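Long-range contact in glutamate racemase (Bacillus anthracis, PDB 2DWU), which belongs to the Asp/Glu/hydantoin racemase family of two-domain alpha/beta enzymes and is modelled here as a dimer with D-glutamic acid bound: residues T21-E33 against A212-Q224. Residues are numbered along the deposited sequence; the frame is centred on the assembly and turned at random.
Sequences TVASEIIRQLPKE and AEETAIELSTILQ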
loop_
_atom_site.group_PDB
_atom_site.type_symbol
_atom_site.label_atom_id
_atom_site.label_comp_id
_atom_site.label_asym_id
_atom_site.label_seq_id
_atom_site.Cartn_x
_atom_site.Cartn_y
_atom_site.Cartn_z
ATOM N N THR B 21 -11.823 -12.863 -5.347
ATOM C CA THR B 21 -11.348 -11.532 -5.743
ATOM C C THR B 21 -10.008 -11.258 -5.059
ATOM O O THR B 21 -9.085 -10.679 -5.671
ATOM C CB THR B 21 -12.376 -10.403 -5.392
ATOM O OG1 THR B 21 -12.695 -10.429 -3.997
ATOM C CG2 THR B 21 -13.655 -10.623 -6.154
ATOM N N VAL B 22 -9.887 -11.687 -3.796
ATOM C CA VAL B 22 -8.665 -11.514 -3.029
ATOM C C VAL B 22 -7.572 -12.450 -3.569
ATOM O O VAL B 22 -6.431 -12.063 -3.764
ATOM C CB VAL B 22 -8.912 -11.800 -1.536
ATOM C CG1 VAL B 22 -7.628 -11.632 -0.742
ATOM C CG2 VAL B 22 -9.964 -10.849 -1.004
ATOM N N ALA B 23 -7.939 -13.695 -3.814
ATOM C CA ALA B 23 -6.976 -14.635 -4.351
ATOM C C ALA B 23 -6.400 -14.144 -5.673
ATOM O O ALA B 23 -5.192 -14.246 -5.892
ATOM C CB ALA B 23 -7.648 -15.976 -4.552
ATOM N N SER B 24 -7.244 -13.606 -6.551
ATOM C CA SER B 24 -6.763 -13.139 -7.845
ATOM C C SER B 24 -5.753 -12.020 -7.676
ATOM O O SER B 24 -4.763 -11.969 -8.391
ATOM C CB SER B 24 -7.924 -12.671 -8.743
ATOM O OG SER B 24 -8.500 -11.455 -8.288
ATOM N N GLU B 25 -5.991 -11.120 -6.725
ATOM C CA GLU B 25 -5.043 -10.035 -6.528
ATOM C C GLU B 25 -3.716 -10.523 -5.939
ATOM O O GLU B 25 -2.664 -9.992 -6.271
ATOM C CB GLU B 25 -5.684 -8.953 -5.660
ATOM C CG GLU B 25 -6.626 -8.090 -6.520
ATOM C CD GLU B 25 -5.847 -7.371 -7.605
ATOM O OE1 GLU B 25 -4.968 -6.569 -7.250
ATOM O OE2 GLU B 25 -6.064 -7.626 -8.820
ATOM N N ILE B 26 -3.751 -11.528 -5.068
ATOM C CA ILE B 26 -2.500 -12.082 -4.529
ATOM C C ILE B 26 -1.736 -12.751 -5.679
ATOM O O ILE B 26 -0.520 -12.574 -5.817
ATOM C CB ILE B 26 -2.788 -13.090 -3.403
ATOM C CG1 ILE B 26 -3.386 -12.337 -2.200
ATOM C CG2 ILE B 26 -1.502 -13.813 -2.993
ATOM C CD1 ILE B 26 -3.908 -13.264 -1.095
ATOM N N ILE B 27 -2.453 -13.496 -6.518
ATOM C CA ILE B 27 -1.816 -14.164 -7.666
ATOM C C ILE B 27 -1.176 -13.137 -8.619
ATOM O O ILE B 27 -0.066 -13.353 -9.157
ATOM C CB ILE B 27 -2.862 -15.045 -8.402
ATOM C CG1 ILE B 27 -3.162 -16.260 -7.517
ATOM C CG2 ILE B 27 -2.359 -15.439 -9.828
ATOM C CD1 ILE B 27 -4.356 -17.072 -7.976
ATOM N N ARG B 28 -1.844 -11.999 -8.814
ATOM C CA ARG B 28 -1.325 -10.961 -9.691
ATOM C C ARG B 28 -0.140 -10.179 -9.122
ATOM O O ARG B 28 0.860 -9.961 -9.807
ATOM C CB ARG B 28 -2.447 -9.982 -10.054
ATOM C CG ARG B 28 -2.061 -8.949 -11.116
ATOM C CD ARG B 28 -3.251 -8.045 -11.455
ATOM N NE ARG B 28 -3.609 -7.136 -10.369
ATOM C CZ ARG B 28 -2.923 -6.028 -10.086
ATOM N NH1 ARG B 28 -1.860 -5.705 -10.812
ATOM N NH2 ARG B 28 -3.302 -5.256 -9.080
ATOM N N GLN B 29 -0.251 -9.729 -7.872
ATOM C CA GLN B 29 0.797 -8.907 -7.275
ATOM C C GLN B 29 1.943 -9.676 -6.596
ATOM O O GLN B 29 3.010 -9.127 -6.368
ATOM C CB GLN B 29 0.153 -7.951 -6.260
ATOM C CG GLN B 29 -0.868 -7.007 -6.864
ATOM C CD GLN B 29 -1.341 -5.994 -5.839
ATOM O OE1 GLN B 29 -0.521 -5.375 -5.163
ATOM N NE2 GLN B 29 -2.661 -5.835 -5.704
ATOM N N LEU B 30 1.723 -10.950 -6.288
ATOM C CA LEU B 30 2.752 -11.802 -5.667
ATOM C C LEU B 30 2.760 -13.096 -6.485
ATOM O O LEU B 30 2.435 -14.184 -5.979
ATOM C CB LEU B 30 2.384 -12.080 -4.217
ATOM C CG LEU B 30 2.670 -10.893 -3.272
ATOM C CD1 LEU B 30 1.919 -11.087 -1.975
ATOM C CD2 LEU B 30 4.165 -10.780 -3.015
ATOM N N PRO B 31 3.140 -12.987 -7.754
ATOM C CA PRO B 31 3.160 -14.151 -8.643
ATOM C C PRO B 31 4.085 -15.285 -8.305
ATOM O O PRO B 31 3.998 -16.322 -8.956
ATOM C CB PRO B 31 3.457 -13.550 -10.017
ATOM C CG PRO B 31 4.346 -12.370 -9.675
ATOM C CD PRO B 31 3.706 -11.794 -8.402
ATOM N N LYS B 32 4.971 -15.129 -7.332
ATOM C CA LYS B 32 5.837 -16.255 -6.959
ATOM C C LYS B 32 5.310 -17.026 -5.743
ATOM O O LYS B 32 5.855 -18.066 -5.387
ATOM C CB LYS B 32 7.261 -15.782 -6.664
ATOM C CG LYS B 32 7.871 -15.006 -7.806
ATOM C CD LYS B 32 9.284 -14.633 -7.516
ATOM C CE LYS B 32 9.831 -13.706 -8.580
ATOM N NZ LYS B 32 11.285 -13.410 -8.312
ATOM N N GLU B 33 4.244 -16.527 -5.112
ATOM C CA GLU B 33 3.664 -17.200 -3.953
ATOM C C GLU B 33 2.649 -18.273 -4.360
ATOM O O GLU B 33 2.048 -18.203 -5.446
ATOM C CB GLU B 33 2.953 -16.183 -3.050
ATOM C CG GLU B 33 3.836 -15.057 -2.518
ATOM C CD GLU B 33 4.937 -15.523 -1.578
ATOM O OE1 GLU B 33 4.768 -16.568 -0.910
ATOM O OE2 GLU B 33 5.990 -14.835 -1.493
ATOM N N ALA B 212 -9.601 -6.304 -2.088
ATOM C CA ALA B 212 -8.660 -7.269 -2.679
ATOM C C ALA B 212 -7.336 -6.667 -3.119
ATOM O O ALA B 212 -6.270 -7.189 -2.798
ATOM C CB ALA B 212 -9.330 -7.972 -3.861
ATOM N N GLU B 213 -7.395 -5.572 -3.866
ATOM C CA GLU B 213 -6.174 -4.925 -4.327
ATOM C C GLU B 213 -5.300 -4.452 -3.174
ATOM O O GLU B 213 -4.080 -4.631 -3.186
ATOM C CB GLU B 213 -6.511 -3.720 -5.220
ATOM C CG GLU B 213 -7.202 -4.107 -6.498
ATOM C CD GLU B 213 -7.039 -3.066 -7.581
ATOM O OE1 GLU B 213 -5.934 -2.491 -7.693
ATOM O OE2 GLU B 213 -8.005 -2.843 -8.334
ATOM N N GLU B 214 -5.918 -3.875 -2.156
ATOM C CA GLU B 214 -5.131 -3.368 -1.050
ATOM C C GLU B 214 -4.596 -4.451 -0.134
ATOM O O GLU B 214 -3.538 -4.293 0.475
ATOM C CB GLU B 214 -5.969 -2.365 -0.251
ATOM C CG GLU B 214 -6.626 -1.329 -1.154
ATOM C CD GLU B 214 -5.649 -0.553 -2.016
ATOM O OE1 GLU B 214 -4.460 -0.503 -1.661
ATOM O OE2 GLU B 214 -6.074 0.030 -3.043
ATOM N N THR B 215 -5.310 -5.572 -0.041
ATOM C CA THR B 215 -4.850 -6.635 0.847
ATOM C C THR B 215 -3.650 -7.332 0.245
ATOM O O THR B 215 -2.735 -7.733 0.978
ATOM C CB THR B 215 -5.966 -7.641 1.137
ATOM O OG1 THR B 215 -7.022 -6.947 1.811
ATOM C CG2 THR B 215 -5.482 -8.762 2.090
ATOM N N ALA B 216 -3.625 -7.457 -1.071
ATOM C CA ALA B 216 -2.468 -8.099 -1.669
ATOM C C ALA B 216 -1.200 -7.260 -1.481
ATOM O O ALA B 216 -0.124 -7.796 -1.183
ATOM C CB ALA B 216 -2.718 -8.387 -3.188
ATOM N N ILE B 217 -1.303 -5.935 -1.609
ATOM C CA ILE B 217 -0.107 -5.140 -1.426
ATOM C C ILE B 217 0.285 -5.125 0.062
ATOM O O ILE B 217 1.461 -5.101 0.386
ATOM C CB ILE B 217 -0.249 -3.720 -2.049
ATOM C CG1 ILE B 217 1.115 -3.033 -2.032
ATOM C CG2 ILE B 217 -1.344 -2.907 -1.353
ATOM C CD1 ILE B 217 1.184 -1.832 -2.957
ATOM N N GLU B 218 -0.693 -5.198 0.972
ATOM C CA GLU B 218 -0.376 -5.249 2.395
ATOM C C GLU B 218 0.383 -6.546 2.702
ATOM O O GLU B 218 1.381 -6.550 3.414
ATOM C CB GLU B 218 -1.660 -5.182 3.238
ATOM C CG GLU B 218 -1.383 -5.166 4.740
ATOM C CD GLU B 218 -1.872 -3.909 5.481
ATOM O OE1 GLU B 218 -2.093 -2.825 4.883
ATOM O OE2 GLU B 218 -2.013 -4.028 6.716
ATOM N N LEU B 219 -0.099 -7.659 2.156
ATOM C CA LEU B 219 0.587 -8.943 2.338
ATOM C C LEU B 219 2.018 -8.855 1.768
ATOM O O LEU B 219 2.984 -9.292 2.414
ATOM C CB LEU B 219 -0.191 -10.054 1.608
ATOM C CG LEU B 219 0.465 -11.438 1.614
ATOM C CD1 LEU B 219 0.586 -11.967 3.048
ATOM C CD2 LEU B 219 -0.357 -12.376 0.748
ATOM N N SER B 220 2.151 -8.291 0.564
ATOM C CA SER B 220 3.466 -8.143 -0.062
ATOM C C SER B 220 4.437 -7.376 0.874
ATOM O O SER B 220 5.580 -7.792 1.103
ATOM C CB SER B 220 3.310 -7.430 -1.433
ATOM O OG SER B 220 4.585 -7.227 -2.046
ATOM N N THR B 221 3.954 -6.274 1.437
ATOM C CA THR B 221 4.736 -5.445 2.315
ATOM C C THR B 221 5.228 -6.238 3.531
ATOM O O THR B 221 6.408 -6.179 3.901
ATOM C CB THR B 221 3.877 -4.249 2.814
ATOM O OG1 THR B 221 3.422 -3.474 1.699
ATOM C CG2 THR B 221 4.702 -3.375 3.762
ATOM N N ILE B 222 4.322 -6.996 4.138
ATOM C CA ILE B 222 4.658 -7.751 5.324
ATOM C C ILE B 222 5.576 -8.924 5.021
ATOM O O ILE B 222 6.531 -9.171 5.758
ATOM C CB ILE B 222 3.376 -8.219 6.045
ATOM C CG1 ILE B 222 2.665 -7.000 6.649
ATOM C CG2 ILE B 222 3.727 -9.155 7.224
ATOM C CD1 ILE B 222 1.213 -7.309 7.059
ATOM N N LEU B 223 5.319 -9.653 3.942
ATOM C CA LEU B 223 6.205 -10.781 3.630
ATOM C C LEU B 223 7.618 -10.261 3.369
ATOM O O LEU B 223 8.585 -10.871 3.810
ATOM C CB LEU B 223 5.724 -11.543 2.391
ATOM C CG LEU B 223 4.367 -12.260 2.475
ATOM C CD1 LEU B 223 4.020 -12.872 1.085
ATOM C CD2 LEU B 223 4.417 -13.323 3.572
ATOM N N GLN B 224 7.750 -9.140 2.665
ATOM C CA GLN B 224 9.100 -8.657 2.399
ATOM C C GLN B 224 9.764 -8.112 3.663
ATOM O O GLN B 224 10.961 -8.332 3.883
ATOM C CB GLN B 224 9.090 -7.622 1.281
ATOM C CG GLN B 224 10.508 -7.202 0.848
ATOM C CD GLN B 224 10.525 -6.714 -0.576
ATOM O OE1 GLN B 224 9.568 -6.105 -1.044
ATOM N NE2 GLN B 224 11.633 -6.960 -1.278
HETATM O O HOH W 1 3.977 -7.142 -4.621
#
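Gln-29 reaches across from the last turn of helix 20-29 to the backbone of helix 211-226. Its CB leaves toward that helix, and with chi2 at -174° the chain runs out straight, CG lying over one face of the Arg-28 guanidinium, near its rim. CD then rests on the methyl of Ala-216, and OE1 lies against Ile-217 CB at 3.5 Å. NE2 uses both hydrogens: one goes to Glu-213 O, 3.1 Å away and in the carbonyl plane on a lone pair, the other to Glu-25 OE1 at 2.9 Å, nearly within the amide plane. These two bonds fix which way round the amide sits.

Glu-25 is itself gripped side-on by Arg-28, NE to OE2 and NH2 to OE1, so OE1 takes two donors. Arg-28 NH2 reaches on to Lys-109 O of the second subunit.

The small methyls of Ala-212 and Ala-216 face the gap, consistent with axes only 8.1 Å apart, crossing at -46°: Ala-212 CB sits 3.3 Å from Thr-21 O, and Ala-216 CB packs on Glu-25 O. Farther along, Leu-219 CD2 meets Leu-30 CD1 at 3.8 Å and also touches Ile-26 CD1. A water joins Gln-29 O to Ser-220 OG, which also has Arg-105 of the second subunit as partner. Helix 20-29 follows strand 9-14, an inner strand of the six-stranded parallel sheet. After strand 207-210 of the four-stranded sheet the chain crosses back, and both helices lie side by side against the six-stranded one, Val-22 and Leu-219 each touching Val-74: helix-helix packing within one alpha/beta domain of the racemase fold.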